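Local coordinates for DPS family protein (Vibrio cholerae O1 biovar El Tor, PDB 3IQ1) that probably binds and oxidises iron, as a ferritin-like member of the Dps family that assembles into a shell of twelve subunits, at residues L27-V32 / K90-K95; N21-L26 / E72-L77. One frame throughout, in Å; residues are numbered along the deposited sequence.

Contact 1. Residues L27-V32 / K90-K95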
ATOM      1  N   LEU B  27      27.954   1.858 -23.177  1.00  5.29           N
ATOM      2  CA  LEU B  27      27.753   2.648 -21.952  1.00  5.39           C
ATOM      3  C   LEU B  27      28.057   4.118 -22.210  1.00  5.73           C
ATOM      4  O   LEU B  27      27.296   4.977 -21.788  1.00  5.37           O
ATOM      5  CB  LEU B  27      28.629   2.066 -20.835  1.00  6.22           C
ATOM      6  CG  LEU B  27      28.645   2.841 -19.528  1.00  5.11           C
ATOM      7  CD1 LEU B  27      27.253   2.963 -18.942  1.00  8.15           C
ATOM      8  CD2 LEU B  27      29.585   2.176 -18.554  1.00  4.31           C
ATOM      9  N   ALA B  28      29.137   4.401 -22.926  1.00  5.93           N
ATOM     10  CA  ALA B  28      29.457   5.782 -23.331  1.00  6.03           C
ATOM     11  C   ALA B  28      28.342   6.455 -24.105  1.00  6.16           C
ATOM     12  O   ALA B  28      27.993   7.605 -23.834  1.00  6.33           O
ATOM     13  CB  ALA B  28      30.742   5.805 -24.137  1.00  5.29           C
ATOM     14  N   ASN B  29      27.780   5.718 -25.071  1.00  6.10           N
ATOM     15  CA  ASN B  29      26.663   6.219 -25.818  1.00  5.94           C
ATOM     16  C   ASN B  29      25.465   6.461 -24.915  1.00  5.97           C
ATOM     17  O   ASN B  29      24.794   7.480 -25.046  1.00  5.79           O
ATOM     18  CB  ASN B  29      26.323   5.281 -26.955  1.00  7.19           C
ATOM     19  CG  ASN B  29      27.302   5.425 -28.140  1.00  8.17           C
ATOM     20  OD1 ASN B  29      27.800   4.392 -28.672  1.00 20.55           O
ATOM     21  ND2 ASN B  29      27.565   6.601 -28.560  1.00  3.96           N
ATOM     22  N   TYR B  30      25.144   5.508 -24.045  1.00  5.79           N
ATOM     23  CA  TYR B  30      24.056   5.722 -23.103  1.00  5.47           C
ATOM     24  C   TYR B  30      24.200   6.976 -22.288  1.00  5.42           C
ATOM     25  O   TYR B  30      23.210   7.675 -22.012  1.00  5.41           O
ATOM     26  CB  TYR B  30      23.850   4.538 -22.163  1.00  5.62           C
ATOM     27  CG  TYR B  30      22.907   3.472 -22.615  1.00  3.73           C
ATOM     28  CD1 TYR B  30      23.330   2.389 -23.365  1.00  5.90           C
ATOM     29  CD2 TYR B  30      21.581   3.529 -22.288  1.00  5.26           C
ATOM     30  CE1 TYR B  30      22.469   1.414 -23.769  1.00  5.59           C
ATOM     31  CE2 TYR B  30      20.704   2.504 -22.691  1.00  3.40           C
ATOM     32  CZ  TYR B  30      21.140   1.488 -23.436  1.00  4.33           C
ATOM     33  OH  TYR B  30      20.232   0.517 -23.838  1.00  4.30           O
ATOM     34  N   GLN B  31      25.405   7.238 -21.830  1.00  4.39           N
ATOM     35  CA  GLN B  31      25.653   8.303 -20.866  1.00  3.61           C
ATOM     36  C   GLN B  31      25.448   9.658 -21.576  1.00  5.49           C
ATOM     37  O   GLN B  31      24.740  10.537 -21.044  1.00  5.21           O
ATOM     38  CB  GLN B  31      27.042   8.134 -20.251  1.00  3.72           C
ATOM     39  CG  GLN B  31      27.110   7.022 -19.212  1.00  7.27           C
ATOM     40  CD  GLN B  31      26.573   7.409 -17.842  1.00  9.11           C
ATOM     41  OE1 GLN B  31      25.559   8.121 -17.753  1.00 14.05           O
ATOM     42  NE2 GLN B  31      27.177   6.865 -16.773  1.00  8.44           N
ATOM     43  N   VAL B  32      26.035   9.822 -22.772  1.00  4.74           N
ATOM     44  CA  VAL B  32      25.803  11.036 -23.549  1.00  5.50           C
ATOM     45  C   VAL B  32      24.335  11.203 -23.917  1.00  5.34           C
ATOM     46  O   VAL B  32      23.772  12.297 -23.788  1.00  5.89           O
ATOM     47  CB  VAL B  32      26.700  11.106 -24.788  1.00  4.74           C
ATOM     48  CG1 VAL B  32      26.401  12.393 -25.643  1.00  7.57           C
ATOM     49  CG2 VAL B  32      28.195  11.117 -24.396  1.00  6.31           C
ATOM     50  N   LYS B  90      35.193  10.736 -25.111  1.00  8.86           N
ATOM     51  CA  LYS B  90      36.165  10.139 -26.023  1.00  9.97           C
ATOM     52  C   LYS B  90      35.588   8.975 -26.803  1.00  8.52           C
ATOM     53  O   LYS B  90      35.922   8.790 -27.971  1.00 11.40           O
ATOM     54  CB  LYS B  90      37.405   9.697 -25.268  1.00 10.32           C
ATOM     55  CG  LYS B  90      38.556   9.295 -26.135  1.00 16.73           C
ATOM     56  CD  LYS B  90      39.817   9.123 -25.306  1.00 21.97           C
ATOM     57  CE  LYS B  90      40.875   8.285 -26.034  1.00 25.84           C
ATOM     58  NZ  LYS B  90      42.166   8.281 -25.256  1.00 29.53           N
ATOM     59  N   ALA B  91      34.762   8.177 -26.159  1.00  7.86           N
ATOM     60  CA  ALA B  91      34.263   6.899 -26.736  1.00  6.48           C
ATOM     61  C   ALA B  91      32.941   6.984 -27.470  1.00  7.63           C
ATOM     62  O   ALA B  91      32.674   6.127 -28.318  1.00  9.47           O
ATOM     63  CB  ALA B  91      34.125   5.830 -25.632  1.00  7.59           C
ATOM     64  N   ALA B  92      32.083   7.948 -27.158  1.00  8.12           N
ATOM     65  CA  ALA B  92      30.713   7.950 -27.680  1.00  7.62           C
ATOM     66  C   ALA B  92      30.635   8.331 -29.151  1.00  8.91           C
ATOM     67  O   ALA B  92      31.423   9.175 -29.614  1.00  9.32           O
ATOM     68  CB  ALA B  92      29.877   8.908 -26.903  1.00  9.20           C
ATOM     69  N   GLN B  93      29.704   7.717 -29.859  1.00  6.67           N
ATOM     70  CA  GLN B  93      29.291   8.103 -31.195  1.00  7.70           C
ATOM     71  C   GLN B  93      28.162   9.122 -31.128  1.00  6.81           C
ATOM     72  O   GLN B  93      28.124  10.031 -31.874  1.00  7.45           O
ATOM     73  CB  GLN B  93      28.865   6.910 -32.079  1.00  8.34           C
ATOM     74  CG  GLN B  93      28.555   7.413 -33.525  1.00 12.30           C
ATOM     75  CD  GLN B  93      27.787   6.462 -34.470  1.00 17.08           C
ATOM     76  OE1 GLN B  93      27.569   5.339 -34.183  1.00 18.58           O
ATOM     77  NE2 GLN B  93      27.395   6.977 -35.598  1.00 13.71           N
ATOM     78  N   ILE B  94      27.242   8.939 -30.198  1.00  5.41           N
ATOM     79  CA  ILE B  94      26.172   9.926 -30.026  1.00  5.61           C
ATOM     80  C   ILE B  94      26.797  11.275 -29.615  1.00  6.53           C
ATOM     81  O   ILE B  94      27.652  11.314 -28.726  1.00  7.31           O
ATOM     82  CB  ILE B  94      25.138   9.467 -28.974  1.00  4.76           C
ATOM     83  CG1 ILE B  94      24.409   8.228 -29.479  1.00  5.91           C
ATOM     84  CG2 ILE B  94      24.128  10.576 -28.679  1.00  5.14           C
ATOM     85  CD1 ILE B  94      23.353   7.620 -28.506  1.00  5.28           C
ATOM     86  N   LYS B  95      26.407  12.351 -30.299  1.00  6.07           N
ATOM     87  CA  LYS B  95      26.948  13.675 -30.022  1.00  7.61           C
ATOM     88  C   LYS B  95      26.192  14.374 -28.901  1.00  6.91           C
ATOM     89  O   LYS B  95      24.977  14.197 -28.743  1.00  7.50           O
ATOM     90  CB  LYS B  95      26.855  14.528 -31.291  1.00  9.51           C
ATOM     91  CG  LYS B  95      27.566  13.921 -32.543  1.00 11.60           C
ATOM     92  CD  LYS B  95      27.155  14.742 -33.838  1.00 15.28           C
ATOM     93  CE  LYS B  95      27.523  14.074 -35.119  1.00 19.67           C
ATOM     94  NZ  LYS B  95      27.343  15.003 -36.313  1.00 22.32           N
TER
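V32 and A28, one turn apart on helix 13-43, meet the chain where it leaves the short helix 85-91 and runs on as a loop. The backbones come closest at N29 and A92, whose CA atoms lie 4.8 Å apart. A92 is the first residue beyond helix 85-91 to leave helical geometry, and the irregular chain from there lies against the flank of the long helix.

V32 can be followed outward from its backbone. Its CB sits near the carbonyl oxygen of I94, and there the side chain divides. CG1, anti to the backbone N (chi1 178°), goes to the loop backbone, with I94 O 3.5 Å from V32 CG1 and the carbonyl carbon of K95 a little farther off. CG2 takes the other direction and touches the methyl of A92, V32 CG2 to A92 CB being 3.7 Å. One turn earlier, A28 offers its single methyl to A91, at 3.7 Å from CB to CB. I94 sends CD1 back over the helix, where it lies 3.8 Å from the carbonyl oxygen N29 O. Between these apolar contacts the side-chain amide of N29 lies close to the backbone N atoms of both Q93 and I94.

Beyond the pair, I94 also packs on I116 of helix 103-131 and on F33, K95 O accepts a hydrogen bond from N36 ND2, and V32 touches F85 of a second subunit. The end of helix 85-91 and the linker after it are thus laid onto the bundle by methyl-to-methyl contacts from A28 and V32 and by V32 CG1 against the loop backbone, with the buried N29 amide as the polar element among them.

Contact 2. Residues N21-L26 / E72-L77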
ATOM      1  N   ASN B  21      34.724  -4.518 -23.698  1.00  6.57           N
ATOM      2  CA  ASN B  21      35.114  -3.337 -24.492  1.00  5.85           C
ATOM      3  C   ASN B  21      33.928  -2.759 -25.300  1.00  6.33           C
ATOM      4  O   ASN B  21      33.669  -1.520 -25.273  1.00  7.00           O
ATOM      5  CB  ASN B  21      36.227  -3.683 -25.452  1.00  6.11           C
ATOM      6  CG  ASN B  21      37.550  -3.990 -24.773  1.00 11.64           C
ATOM      7  OD1 ASN B  21      37.745  -3.680 -23.603  1.00 16.20           O
ATOM      8  ND2 ASN B  21      38.501  -4.582 -25.543  1.00 17.61           N
ATOM      9  N   ALA B  22      33.175  -3.639 -25.942  1.00  6.26           N
ATOM     10  CA  ALA B  22      32.015  -3.224 -26.735  1.00  5.50           C
ATOM     11  C   ALA B  22      30.896  -2.686 -25.831  1.00  4.29           C
ATOM     12  O   ALA B  22      30.251  -1.667 -26.166  1.00  5.79           O
ATOM     13  CB  ALA B  22      31.459  -4.398 -27.548  1.00  5.29           C
ATOM     14  N   LEU B  23      30.695  -3.355 -24.681  1.00  4.45           N
ATOM     15  CA  LEU B  23      29.754  -2.888 -23.702  1.00  4.32           C
ATOM     16  C   LEU B  23      30.113  -1.487 -23.142  1.00  4.26           C
ATOM     17  O   LEU B  23      29.239  -0.683 -22.843  1.00  5.00           O
ATOM     18  CB  LEU B  23      29.540  -3.888 -22.589  1.00  5.83           C
ATOM     19  CG  LEU B  23      28.809  -5.216 -22.974  1.00  4.38           C
ATOM     20  CD1 LEU B  23      29.030  -6.241 -21.884  1.00  7.42           C
ATOM     21  CD2 LEU B  23      27.300  -4.980 -23.218  1.00  5.11           C
ATOM     22  N   ASN B  24      31.385  -1.240 -22.934  1.00  3.70           N
ATOM     23  CA  ASN B  24      31.842   0.045 -22.480  1.00  3.89           C
ATOM     24  C   ASN B  24      31.581   1.104 -23.517  1.00  4.75           C
ATOM     25  O   ASN B  24      31.186   2.235 -23.157  1.00  4.30           O
ATOM     26  CB  ASN B  24      33.345   0.015 -22.153  1.00  3.97           C
ATOM     27  CG  ASN B  24      33.623  -0.102 -20.715  1.00  5.77           C
ATOM     28  OD1 ASN B  24      34.559  -0.851 -20.297  1.00  9.67           O
ATOM     29  ND2 ASN B  24      32.864   0.630 -19.915  1.00  3.19           N
ATOM     30  N   ASN B  25      31.757   0.790 -24.801  1.00  5.66           N
ATOM     31  CA  ASN B  25      31.408   1.803 -25.846  1.00  5.86           C
ATOM     32  C   ASN B  25      29.914   2.070 -25.850  1.00  6.05           C
ATOM     33  O   ASN B  25      29.446   3.178 -26.016  1.00  6.03           O
ATOM     34  CB  ASN B  25      31.910   1.387 -27.221  1.00  6.59           C
ATOM     35  CG  ASN B  25      33.398   1.493 -27.337  1.00 10.47           C
ATOM     36  OD1 ASN B  25      34.060   2.314 -26.645  1.00 12.37           O
ATOM     37  ND2 ASN B  25      33.965   0.699 -28.270  1.00 12.39           N
ATOM     38  N   LEU B  26      29.140   1.024 -25.621  1.00  5.69           N
ATOM     39  CA  LEU B  26      27.697   1.190 -25.496  1.00  5.48           C
ATOM     40  C   LEU B  26      27.341   2.104 -24.324  1.00  5.22           C
ATOM     41  O   LEU B  26      26.480   2.963 -24.445  1.00  4.83           O
ATOM     42  CB  LEU B  26      27.004  -0.148 -25.369  1.00  5.09           C
ATOM     43  CG  LEU B  26      25.462  -0.175 -25.280  1.00  4.95           C
ATOM     44  CD1 LEU B  26      24.790   0.316 -26.530  1.00  5.41           C
ATOM     45  CD2 LEU B  26      25.014  -1.585 -24.928  1.00  5.24           C
ATOM     46  N   GLU B  72      27.130  -2.839 -14.353  1.00  8.26           N
ATOM     47  CA  GLU B  72      27.184  -4.080 -13.533  1.00  7.82           C
ATOM     48  C   GLU B  72      27.554  -5.295 -14.409  1.00  7.35           C
ATOM     49  O   GLU B  72      28.287  -6.179 -13.957  1.00  6.95           O
ATOM     50  CB  GLU B  72      25.871  -4.355 -12.855  1.00  9.80           C
ATOM     51  CG  GLU B  72      25.515  -3.435 -11.807  1.00 17.84           C
ATOM     52  CD  GLU B  72      24.287  -3.914 -11.080  1.00 23.16           C
ATOM     53  OE1 GLU B  72      23.387  -4.593 -11.706  1.00 28.39           O
ATOM     54  OE2 GLU B  72      24.248  -3.583  -9.896  1.00 28.32           O
ATOM     55  N   ARG B  73      27.049  -5.356 -15.631  1.00  7.15           N
ATOM     56  CA  ARG B  73      27.422  -6.464 -16.545  1.00  5.27           C
ATOM     57  C   ARG B  73      28.927  -6.416 -16.857  1.00  6.72           C
ATOM     58  O   ARG B  73      29.578  -7.421 -16.897  1.00  6.31           O
ATOM     59  CB  ARG B  73      26.602  -6.447 -17.852  1.00  5.24           C
ATOM     60  CG  ARG B  73      26.786  -7.652 -18.732  1.00  5.25           C
ATOM     61  CD  ARG B  73      26.326  -8.962 -18.090  1.00  6.35           C
ATOM     62  NE  ARG B  73      26.880 -10.120 -18.759  1.00  6.68           N
ATOM     63  CZ  ARG B  73      26.915 -11.335 -18.226  1.00  6.99           C
ATOM     64  NH1 ARG B  73      26.311 -11.551 -17.058  1.00  6.33           N
ATOM     65  NH2 ARG B  73      27.475 -12.344 -18.877  1.00  5.52           N
ATOM     66  N   ILE B  74      29.467  -5.226 -17.095  1.00  6.12           N
ATOM     67  CA  ILE B  74      30.899  -5.044 -17.335  1.00  6.54           C
ATOM     68  C   ILE B  74      31.703  -5.532 -16.141  1.00  5.87           C
ATOM     69  O   ILE B  74      32.686  -6.290 -16.280  1.00  6.84           O
ATOM     70  CB  ILE B  74      31.212  -3.578 -17.705  1.00  6.48           C
ATOM     71  CG1 ILE B  74      30.588  -3.236 -19.085  1.00  8.44           C
ATOM     72  CG2 ILE B  74      32.742  -3.318 -17.648  1.00  8.43           C
ATOM     73  CD1 ILE B  74      30.449  -1.707 -19.397  1.00  8.63           C
ATOM     74  N   LEU B  75      31.272  -5.150 -14.945  1.00  5.35           N
ATOM     75  CA  LEU B  75      31.937  -5.610 -13.706  1.00  5.22           C
ATOM     76  C   LEU B  75      31.837  -7.151 -13.587  1.00  6.44           C
ATOM     77  O   LEU B  75      32.749  -7.806 -13.108  1.00  6.49           O
ATOM     78  CB  LEU B  75      31.271  -4.929 -12.494  1.00  5.40           C
ATOM     79  CG  LEU B  75      31.581  -3.440 -12.330  1.00  7.34           C
ATOM     80  CD1 LEU B  75      30.491  -2.745 -11.481  1.00  9.03           C
ATOM     81  CD2 LEU B  75      32.985  -3.285 -11.756  1.00  9.13           C
ATOM     82  N   THR B  76      30.710  -7.698 -13.995  1.00  4.65           N
ATOM     83  CA  THR B  76      30.400  -9.110 -13.911  1.00  5.05           C
ATOM     84  C   THR B  76      31.344  -9.903 -14.809  1.00  5.28           C
ATOM     85  O   THR B  76      31.747 -10.999 -14.443  1.00  5.08           O
ATOM     86  CB  THR B  76      28.901  -9.355 -14.230  1.00  5.21           C
ATOM     87  OG1 THR B  76      28.090  -8.789 -13.154  1.00  6.04           O
ATOM     88  CG2 THR B  76      28.557 -10.812 -14.299  1.00  6.35           C
ATOM     89  N   LEU B  77      31.772  -9.284 -15.891  1.00  4.81           N
ATOM     90  CA  LEU B  77      32.741  -9.838 -16.836  1.00  4.67           C
ATOM     91  C   LEU B  77      34.193  -9.592 -16.396  1.00  6.87           C
ATOM     92  O   LEU B  77      35.115  -9.847 -17.167  1.00  6.99           O
ATOM     93  CB  LEU B  77      32.503  -9.304 -18.269  1.00  5.49           C
ATOM     94  CG  LEU B  77      31.195  -9.781 -18.932  1.00  5.71           C
ATOM     95  CD1 LEU B  77      30.979  -8.899 -20.179  1.00  7.47           C
ATOM     96  CD2 LEU B  77      31.246 -11.253 -19.269  1.00  8.16           C
TER
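Helices 13-43 and 49-76 run antiparallel where L23 and N24 meet I74, the axes of the two short segments lying 9.8 Å apart with 164° between their directions. They are the first two long helices of the ferritin-like four-helix bundle, and the second of them is ending here, since L77 is the first residue to leave helical geometry. The nearest CA atoms are those of L23 and I74, 6.8 Å apart.

These same two residues make the main contact, L23 CB lying 3.7 Å from I74 CG1. In I74, CG1 stands anti to the carbonyl carbon (chi1 -67°), and the chain continues to CD1, which reaches the backbone N of N24 at 3.7 Å and also lies against the side-chain amide of that residue. L23 extends past I74 in the other direction: its CD1 meets L77 CD1 at 3.7 Å, the two leucine side chains crossing at about a right angle. The aliphatic part of R73 completes this side, with R73 CG 4.1 Å from L23 CD1.

All five touching residues are buried, and no hydrogen bond joins the two segments. L23 packs further on L70 and on M140 of helix 134-158. The guanidinium of R73 turns to other partners, forming salt bridges that join the helix end both to D133 of its own chain and to E148 of a third subunit.

At the end of helix 49-76, the carbonyl oxygen E72 O takes two donors from T76, one on each face of its plane: the backbone N at 2.9 Å, and the hydroxyl OG1 at 2.7 Å, standing 39° out of that plane.

Contacts 1 and 2 follow one another along helix 13-43, their centres 13 Å apart. Residues 21-26 meet helix 49-76 inside the bundle, whereas 27-32 receive the linker on the outside, after the chain has passed from helix 49-76 through helix 85-91. The two touch directly: L27 CD2 lies 4.1 Å from I74 CD1, and A91 CB lies 3.7 Å from N25 OD1. Both contacts also reach the second subunit, contact 2 through L75 on W42 of that chain, so internal packing and assembly of the twelve-chain shell share the same elements. Both are packing contacts within the ferritin-like fold.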